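Local coordinates for putative hydroxymethylglutaryl-CoA synthase (Streptococcus mutans, PDB 3SQZ), which probably acts as a hydroxymethylglutaryl-CoA synthase of the thiolase fold, condensing acetyl-CoA with acetoacetyl-CoA, and binds coenzyme A, at residues M107-T112 with T149-Y154; D40-T45 with G319-L324; F407-K410 with Q416-Y419. One frame throughout, in Å; residues are numbered along the deposited sequence. Where two conformers were deposited one is given.

Interaction 1. Residues M107-T112 with T149-Y154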
loop_
_atom_site.group_PDB
_atom_site.type_symbol
_atom_site.label_atom_id
_atom_site.label_comp_id
_atom_site.label_asym_id
_atom_site.label_seq_id
_atom_site.Cartn_x
_atom_site.Cartn_y
_atom_site.Cartn_z
ATOM N N MET A 107 12.870 12.385 -9.029
ATOM C CA MET A 107 12.710 12.124 -7.609
ATOM C C MET A 107 12.082 10.747 -7.447
ATOM O O MET A 107 11.090 10.425 -8.121
ATOM C CB MET A 107 11.876 13.213 -6.920
ATOM C CG MET A 107 11.658 12.949 -5.448
ATOM S SD MET A 107 11.295 14.398 -4.420
ATOM C CE MET A 107 9.720 14.907 -5.095
ATOM N N VAL A 108 12.671 9.936 -6.573
ATOM C CA VAL A 108 12.180 8.598 -6.265
ATOM C C VAL A 108 12.007 8.540 -4.754
ATOM O O VAL A 108 12.974 8.748 -4.007
ATOM C CB VAL A 108 13.195 7.526 -6.705
ATOM C CG1 VAL A 108 12.679 6.129 -6.354
ATOM C CG2 VAL A 108 13.498 7.629 -8.205
ATOM N N ILE A 109 10.782 8.298 -4.299
ATOM C CA ILE A 109 10.486 8.266 -2.873
ATOM C C ILE A 109 9.950 6.890 -2.512
ATOM O O ILE A 109 8.960 6.428 -3.101
ATOM C CB ILE A 109 9.429 9.312 -2.456
ATOM C CG1 ILE A 109 9.797 10.705 -2.987
ATOM C CG2 ILE A 109 9.268 9.315 -0.944
ATOM C CD1 ILE A 109 8.742 11.769 -2.698
ATOM N N LEU A 110 10.581 6.240 -1.539
ATOM C CA LEU A 110 10.093 4.976 -1.002
ATOM C C LEU A 110 9.439 5.219 0.347
ATOM O O LEU A 110 10.116 5.619 1.298
ATOM C CB LEU A 110 11.248 3.990 -0.842
ATOM C CG LEU A 110 10.892 2.687 -0.113
ATOM C CD1 LEU A 110 9.816 1.885 -0.836
ATOM C CD2 LEU A 110 12.146 1.849 0.110
ATOM N N ALA A 111 8.130 5.001 0.413
ATOM C CA ALA A 111 7.389 4.995 1.668
ATOM C C ALA A 111 7.347 3.561 2.179
ATOM O O ALA A 111 6.948 2.654 1.443
ATOM C CB ALA A 111 5.982 5.522 1.437
ATOM N N THR A 112 7.797 3.346 3.412
ATOM C CA THR A 112 7.835 2.000 3.956
ATOM C C THR A 112 7.966 2.045 5.468
ATOM O O THR A 112 8.453 3.032 6.029
ATOM C CB THR A 112 9.014 1.172 3.356
ATOM O OG1 THR A 112 8.901 -0.195 3.760
ATOM C CG2 THR A 112 10.374 1.713 3.818
ATOM N N THR A 149 1.214 8.930 1.601
ATOM C CA THR A 149 0.408 10.130 1.420
ATOM C C THR A 149 1.266 11.393 1.394
ATOM O O THR A 149 1.061 12.281 0.563
ATOM C CB THR A 149 -0.662 10.204 2.511
ATOM O OG1 THR A 149 -1.529 9.082 2.341
ATOM C CG2 THR A 149 -1.466 11.491 2.429
ATOM N N ALA A 150 2.235 11.470 2.302
ATOM C CA ALA A 150 3.183 12.585 2.304
ATOM C C ALA A 150 4.065 12.538 1.056
ATOM O O ALA A 150 4.360 13.578 0.461
ATOM C CB ALA A 150 4.035 12.573 3.568
ATOM N N ALA A 151 4.467 11.340 0.643
ATOM C CA ALA A 151 5.274 11.193 -0.560
ATOM C C ALA A 151 4.532 11.728 -1.776
ATOM O O ALA A 151 5.103 12.441 -2.603
ATOM C CB ALA A 151 5.648 9.729 -0.766
ATOM N N LEU A 152 3.263 11.364 -1.895
ATOM C CA LEU A 152 2.452 11.813 -3.007
ATOM C C LEU A 152 2.297 13.326 -2.999
ATOM O O LEU A 152 2.321 13.969 -4.043
ATOM C CB LEU A 152 1.086 11.142 -2.938
ATOM C CG LEU A 152 0.217 11.168 -4.182
ATOM C CD1 LEU A 152 0.943 10.464 -5.318
ATOM C CD2 LEU A 152 -1.098 10.476 -3.893
ATOM N N ASN A 153 2.115 13.895 -1.813
ATOM C CA ASN A 153 1.952 15.332 -1.710
ATOM C C ASN A 153 3.211 16.090 -2.136
ATOM O O ASN A 153 3.138 17.062 -2.880
ATOM C CB ASN A 153 1.538 15.715 -0.297
ATOM C CG ASN A 153 1.214 17.176 -0.176
ATOM O OD1 ASN A 153 1.999 17.958 0.353
ATOM N ND2 ASN A 153 0.052 17.564 -0.684
ATOM N N TYR A 154 4.365 15.656 -1.641
ATOM C CA TYR A 154 5.621 16.259 -2.064
ATOM C C TYR A 154 5.789 16.090 -3.583
ATOM O O TYR A 154 6.156 17.035 -4.281
ATOM C CB TYR A 154 6.779 15.636 -1.285
ATOM C CG TYR A 154 8.170 16.189 -1.559
ATOM C CD1 TYR A 154 8.377 17.408 -2.211
ATOM C CD2 TYR A 154 9.287 15.480 -1.134
ATOM C CE1 TYR A 154 9.677 17.888 -2.435
ATOM C CE2 TYR A 154 10.575 15.953 -1.347
ATOM C CZ TYR A 154 10.763 17.144 -1.999
ATOM O OH TYR A 154 12.057 17.591 -2.204
#
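M107 lays the end of its side chain across one face of the Y154 ring, and I109 packs beside it against A151. The contact sets strand 105-111 of the large mixed sheet against helix 147-161, with the two short segments running nearly antiparallel at 164° and their axes 8.6 Å apart at the closest. In the layered thiolase fold this helix lies between beta layers; T149 and L152 on its other side touch F350 of strand 346-354.

The backbones come closest in the buried part, where the helix offers only a methyl group: I109 CG2 lies 3.6 Å from A151 CB. With so small a residue facing it, the helix can lie close to the strand, and the CA atoms of I109 and A151 are just 6.4 Å apart. The other branch of I109 brings CD1 to 4.1 Å from Y154 CD2, a looser touch.

Y154 is partly exposed, yet the sulfur still sits close on its ring. M107 is extended until it bends at chi3 (65°), which turns the methyl in over the aromatic face. CE sits 3.8 Å from the ring centroid of Y154, almost exactly on the normal, while SD lies off centre, 3.5 Å from CE2 of the same ring.

No hydrogen bond joins the two segments, so strand and helix are held by dispersion, a CH-pi contact and a Met-aromatic contact.

Interaction 2. Residues D40-T45 with G319-L324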
loop_
_atom_site.group_PDB
_atom_site.type_symbol
_atom_site.label_atom_id
_atom_site.label_comp_id
_atom_site.label_asym_id
_atom_site.label_seq_id
_atom_site.Cartn_x
_atom_site.Cartn_y
_atom_site.Cartn_z
ATOM N N ASP A 40 -0.529 9.484 -12.868
ATOM C CA ASP A 40 -0.603 9.139 -14.277
ATOM C C ASP A 40 -0.738 7.635 -14.486
ATOM O O ASP A 40 -1.462 7.196 -15.378
ATOM C CB ASP A 40 0.654 9.643 -14.980
ATOM C CG ASP A 40 0.618 9.433 -16.471
ATOM O OD1 ASP A 40 -0.336 9.911 -17.127
ATOM O OD2 ASP A 40 1.553 8.798 -16.992
ATOM N N LYS A 41 -0.001 6.865 -13.687
ATOM C CA LYS A 41 -0.010 5.410 -13.771
ATOM C C LYS A 41 0.138 4.830 -12.376
ATOM O O LYS A 41 0.787 5.438 -11.516
ATOM C CB LYS A 41 1.102 4.894 -14.696
ATOM C CG LYS A 41 0.840 5.228 -16.173
ATOM C CD LYS A 41 1.874 4.645 -17.127
ATOM C CE LYS A 41 3.208 5.370 -17.005
ATOM N NZ LYS A 41 4.133 5.058 -18.150
ATOM N N ILE A 42 -0.474 3.665 -12.162
ATOM C CA ILE A 42 -0.366 2.910 -10.921
ATOM C C ILE A 42 0.070 1.486 -11.240
ATOM O O ILE A 42 -0.559 0.816 -12.063
ATOM C CB ILE A 42 -1.709 2.849 -10.151
ATOM C CG1 ILE A 42 -2.270 4.247 -9.887
ATOM C CG2 ILE A 42 -1.539 2.083 -8.855
ATOM C CD1 ILE A 42 -3.696 4.257 -9.360
ATOM N N GLY A 43 1.154 1.045 -10.606
ATOM C CA GLY A 43 1.616 -0.323 -10.726
ATOM C C GLY A 43 1.457 -1.033 -9.399
ATOM O O GLY A 43 1.470 -0.396 -8.337
ATOM N N PHE A 44 1.298 -2.351 -9.452
ATOM C CA PHE A 44 1.216 -3.143 -8.239
ATOM C C PHE A 44 1.926 -4.464 -8.417
ATOM O O PHE A 44 1.751 -5.135 -9.432
ATOM C CB PHE A 44 -0.238 -3.423 -7.836
ATOM C CG PHE A 44 -0.351 -4.273 -6.603
ATOM C CD1 PHE A 44 0.050 -3.770 -5.373
ATOM C CD2 PHE A 44 -0.816 -5.579 -6.669
ATOM C CE1 PHE A 44 -0.022 -4.546 -4.232
ATOM C CE2 PHE A 44 -0.893 -6.357 -5.528
ATOM C CZ PHE A 44 -0.495 -5.843 -4.309
ATOM N N THR A 45 2.713 -4.847 -7.425
ATOM C CA THR A 45 3.369 -6.156 -7.367
ATOM C C THR A 45 3.129 -6.753 -5.980
ATOM O O THR A 45 3.263 -6.040 -4.989
ATOM C CB THR A 45 4.912 -6.042 -7.628
ATOM O OG1 THR A 45 5.146 -5.585 -8.967
ATOM C CG2 THR A 45 5.634 -7.379 -7.425
ATOM N N GLY A 319 -6.376 -0.133 -2.401
ATOM C CA GLY A 319 -7.818 0.034 -2.433
ATOM C C GLY A 319 -8.268 0.979 -3.535
ATOM O O GLY A 319 -9.289 0.739 -4.186
ATOM N N LEU A 320 -7.528 2.070 -3.749
ATOM C CA LEU A 320 -7.813 2.956 -4.873
ATOM C C LEU A 320 -7.752 2.169 -6.192
ATOM O O LEU A 320 -8.643 2.259 -7.040
ATOM C CB LEU A 320 -6.828 4.127 -4.894
ATOM C CG LEU A 320 -6.929 5.049 -6.113
ATOM C CD1 LEU A 320 -8.290 5.758 -6.218
ATOM C CD2 LEU A 320 -5.790 6.064 -6.110
ATOM N N LEU A 321 -6.697 1.383 -6.362
ATOM C CA LEU A 321 -6.540 0.594 -7.578
ATOM C C LEU A 321 -7.685 -0.410 -7.749
ATOM O O LEU A 321 -8.258 -0.542 -8.829
ATOM C CB LEU A 321 -5.194 -0.118 -7.540
ATOM C CG LEU A 321 -4.812 -0.911 -8.784
ATOM C CD1 LEU A 321 -4.733 -0.024 -10.026
ATOM C CD2 LEU A 321 -3.497 -1.633 -8.524
ATOM N N SER A 322 -8.026 -1.097 -6.666
ATOM C CA SER A 322 -9.127 -2.043 -6.663
ATOM C C SER A 322 -10.442 -1.347 -7.049
ATOM O O SER A 322 -11.219 -1.860 -7.858
ATOM C CB SER A 322 -9.221 -2.670 -5.275
ATOM O OG SER A 322 -10.117 -3.767 -5.248
ATOM N N LEU A 323 -10.681 -0.177 -6.469
ATOM C CA LEU A 323 -11.845 0.628 -6.812
ATOM C C LEU A 323 -11.888 0.939 -8.304
ATOM O O LEU A 323 -12.904 0.733 -8.967
ATOM C CB LEU A 323 -11.807 1.932 -6.023
ATOM C CG LEU A 323 -12.826 2.989 -6.451
ATOM C CD1 LEU A 323 -14.273 2.532 -6.178
ATOM C CD2 LEU A 323 -12.530 4.318 -5.768
ATOM N N LEU A 324 -10.789 1.453 -8.845
ATOM C CA LEU A 324 -10.800 1.898 -10.230
ATOM C C LEU A 324 -10.980 0.744 -11.200
ATOM O O LEU A 324 -11.606 0.905 -12.251
ATOM C CB LEU A 324 -9.518 2.659 -10.564
ATOM C CG LEU A 324 -9.282 3.927 -9.744
ATOM C CD1 LEU A 324 -8.119 4.702 -10.336
ATOM C CD2 LEU A 324 -10.539 4.792 -9.670
#
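I42 overlaps L321 along their flanks, the two side chains sliding past each other in opposite directions, with I42 CG2 4.0 Å from L321 CD1. This is helix-on-sheet packing inside the thiolase fold: strand 37-45 is a central strand of the mixed sheet, flanked by 188-198 and 203-213, and helix 315-326 crosses it at 109° for the short segments, their axes 9.9 Å apart.

L321 is the side chain that carries the helix onto the strand. Its CG is anti to the backbone N (chi1 -176°), which sends the fork of the side chain out toward the sheet, and the two methyls then divide the strand between them. CD1 takes I42, while CD2 goes on to F44, two residues along and on the same face. F44 offers its CB here; its ring turns away from the helix, and its side chain lies about 11 Å from that of N310, a residue predicted to bind hydroxymethylglutaryl-CoA.

The longer branch of I42 takes CD1 to 4.3 Å from L320 CD2, a wider contact. L320 also rests on I336 of strand 335-342, and L323 on A263 and C265 of strand 263-266, so the helix meets other strands besides 37-45. All four touching side chains are buried and apolar, and no hydrogen bond links helix to strand. The shortest approach between the two segments is that of F44 CB to L321 CD2, 3.8 Å.

Interaction 3. Residues F407-K410 with Q416-Y419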
loop_
_atom_site.group_PDB
_atom_site.type_symbol
_atom_site.label_atom_id
_atom_site.label_comp_id
_atom_site.label_asym_id
_atom_site.label_seq_id
_atom_site.Cartn_x
_atom_site.Cartn_y
_atom_site.Cartn_z
ATOM N N PHE A 407 12.726 -9.033 -9.814
ATOM C CA PHE A 407 13.917 -8.735 -9.030
ATOM C C PHE A 407 13.959 -9.597 -7.782
ATOM O O PHE A 407 12.918 -9.965 -7.231
ATOM C CB PHE A 407 13.942 -7.252 -8.641
ATOM C CG PHE A 407 13.866 -6.326 -9.819
ATOM C CD1 PHE A 407 14.991 -6.064 -10.585
ATOM C CD2 PHE A 407 12.663 -5.738 -10.185
ATOM C CE1 PHE A 407 14.919 -5.215 -11.680
ATOM C CE2 PHE A 407 12.588 -4.886 -11.275
ATOM C CZ PHE A 407 13.714 -4.633 -12.029
ATOM N N ALA A 408 15.168 -9.900 -7.323
ATOM C CA ALA A 408 15.334 -10.703 -6.124
ATOM C C ALA A 408 16.562 -10.268 -5.349
ATOM O O ALA A 408 17.541 -9.768 -5.924
ATOM C CB ALA A 408 15.442 -12.188 -6.476
ATOM N N LEU A 409 16.509 -10.489 -4.040
ATOM C CA LEU A 409 17.700 -10.480 -3.208
ATOM C C LEU A 409 18.450 -11.779 -3.485
ATOM O O LEU A 409 17.915 -12.872 -3.295
ATOM C CB LEU A 409 17.303 -10.406 -1.742
ATOM C CG LEU A 409 18.451 -10.451 -0.727
ATOM C CD1 LEU A 409 19.301 -9.191 -0.777
ATOM C CD2 LEU A 409 17.891 -10.661 0.669
ATOM N N LYS A 410 19.686 -11.660 -3.963
ATOM C CA LYS A 410 20.483 -12.808 -4.393
ATOM C C LYS A 410 21.320 -13.407 -3.272
ATOM O O LYS A 410 21.482 -14.621 -3.185
ATOM C CB LYS A 410 21.411 -12.413 -5.547
ATOM C CG LYS A 410 20.687 -11.854 -6.760
ATOM C CD LYS A 410 19.713 -12.861 -7.340
ATOM C CE LYS A 410 19.094 -12.348 -8.630
ATOM N NZ LYS A 410 20.102 -12.188 -9.710
ATOM N N GLN A 416 26.511 -6.365 2.497
ATOM C CA GLN A 416 25.798 -5.687 1.418
ATOM C C GLN A 416 24.691 -6.575 0.850
ATOM O O GLN A 416 24.955 -7.686 0.384
ATOM C CB GLN A 416 26.742 -5.347 0.268
ATOM C CG GLN A 416 27.938 -4.486 0.645
ATOM C CD GLN A 416 28.750 -4.054 -0.573
ATOM O OE1 GLN A 416 28.208 -3.864 -1.671
ATOM N NE2 GLN A 416 30.046 -3.892 -0.383
ATOM N N ARG A 417 23.463 -6.076 0.837
ATOM C CA ARG A 417 22.356 -6.792 0.213
ATOM C C ARG A 417 22.499 -6.693 -1.301
ATOM O O ARG A 417 22.530 -5.598 -1.856
ATOM C CB ARG A 417 21.025 -6.202 0.688
ATOM C CG ARG A 417 20.791 -6.394 2.174
ATOM C CD ARG A 417 19.543 -5.691 2.684
ATOM N NE ARG A 417 18.293 -6.361 2.305
ATOM C CZ ARG A 417 17.739 -7.368 2.983
ATOM N NH1 ARG A 417 16.594 -7.888 2.566
ATOM N NH2 ARG A 417 18.333 -7.864 4.065
ATOM N N ILE A 418 22.609 -7.841 -1.964
ATOM C CA ILE A 418 22.867 -7.865 -3.394
ATOM C C ILE A 418 21.568 -8.168 -4.134
ATOM O O ILE A 418 21.007 -9.258 -3.992
ATOM C CB ILE A 418 23.930 -8.919 -3.763
ATOM C CG1 ILE A 418 25.231 -8.673 -2.979
ATOM C CG2 ILE A 418 24.166 -8.934 -5.273
ATOM C CD1 ILE A 418 25.859 -7.314 -3.212
ATOM N N TYR A 419 21.099 -7.194 -4.908
ATOM C CA TYR A 419 19.863 -7.321 -5.670
ATOM C C TYR A 419 20.164 -7.461 -7.150
ATOM O O TYR A 419 21.135 -6.897 -7.650
ATOM C CB TYR A 419 19.005 -6.073 -5.483
ATOM C CG TYR A 419 18.532 -5.856 -4.073
ATOM C CD1 TYR A 419 17.485 -6.609 -3.553
ATOM C CD2 TYR A 419 19.131 -4.897 -3.259
ATOM C CE1 TYR A 419 17.047 -6.419 -2.267
ATOM C CE2 TYR A 419 18.692 -4.690 -1.965
ATOM C CZ TYR A 419 17.652 -5.454 -1.474
ATOM O OH TYR A 419 17.218 -5.251 -0.188
#
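L409 reaches across the hairpin over two neighbouring flat groups, the phenol ring of Y419 and the guanidinium of R417, and lies over a face of each. CD1 stands above the Y419 ring, offset toward its rim, 4.2 Å from the centroid: a CH-pi contact. Its twin, CD2, comes to 3.6 Å from R417 NH1, the leucine and arginine side chains crossing at about a right angle.

The two flat groups are tied together from their own strand. R417 bends at chi3 (75°), bringing NE round to the phenol, and NE donates in the guanidinium plane to Y419 OH at 2.9 Å. D84 OD2 holds both, by a salt bridge to R417 NH1 and a hydrogen bond to Y419 OH, while the ring of Y125 meets Y419 edge-to-face.

The backbone frame is an antiparallel beta hairpin of strands 407-413 and 416-421. L409 and Y419 form a non-hydrogen-bonded pair, which puts their side chains on the same face of the sheet. Next to it K410 N donates to I418 O at 2.7 Å, a nearly straight bond (170° at the hydrogen). Y419 CA also makes a CA-H...O contact with A408 O at 3.4 Å.

The bonds to OH thus fix the far end of the ring and hold the guanidinium in place, leaving one face of each to L409; the nearby carboxylate of D84 would be expected to stabilise the arginine's positive charge.

Interactions 1 and 2 belong to one body: both pack a helix onto strands of the same mixed sheet, helix 147-161 on strand 105-111 and helix 315-326 on strand 37-45, with centres about 16 Å apart and no direct touch. Along the chain, interaction 1 is nested inside the long loop closed by interaction 2, which joins a helix from the later part of the chain to a strand from its start. Interaction 3 follows both and lies farther out, its centre about 23 Å from that of interaction 1 and 26 Å from that of interaction 2. It belongs to a separate three-stranded antiparallel sheet near the chain's C-terminal end.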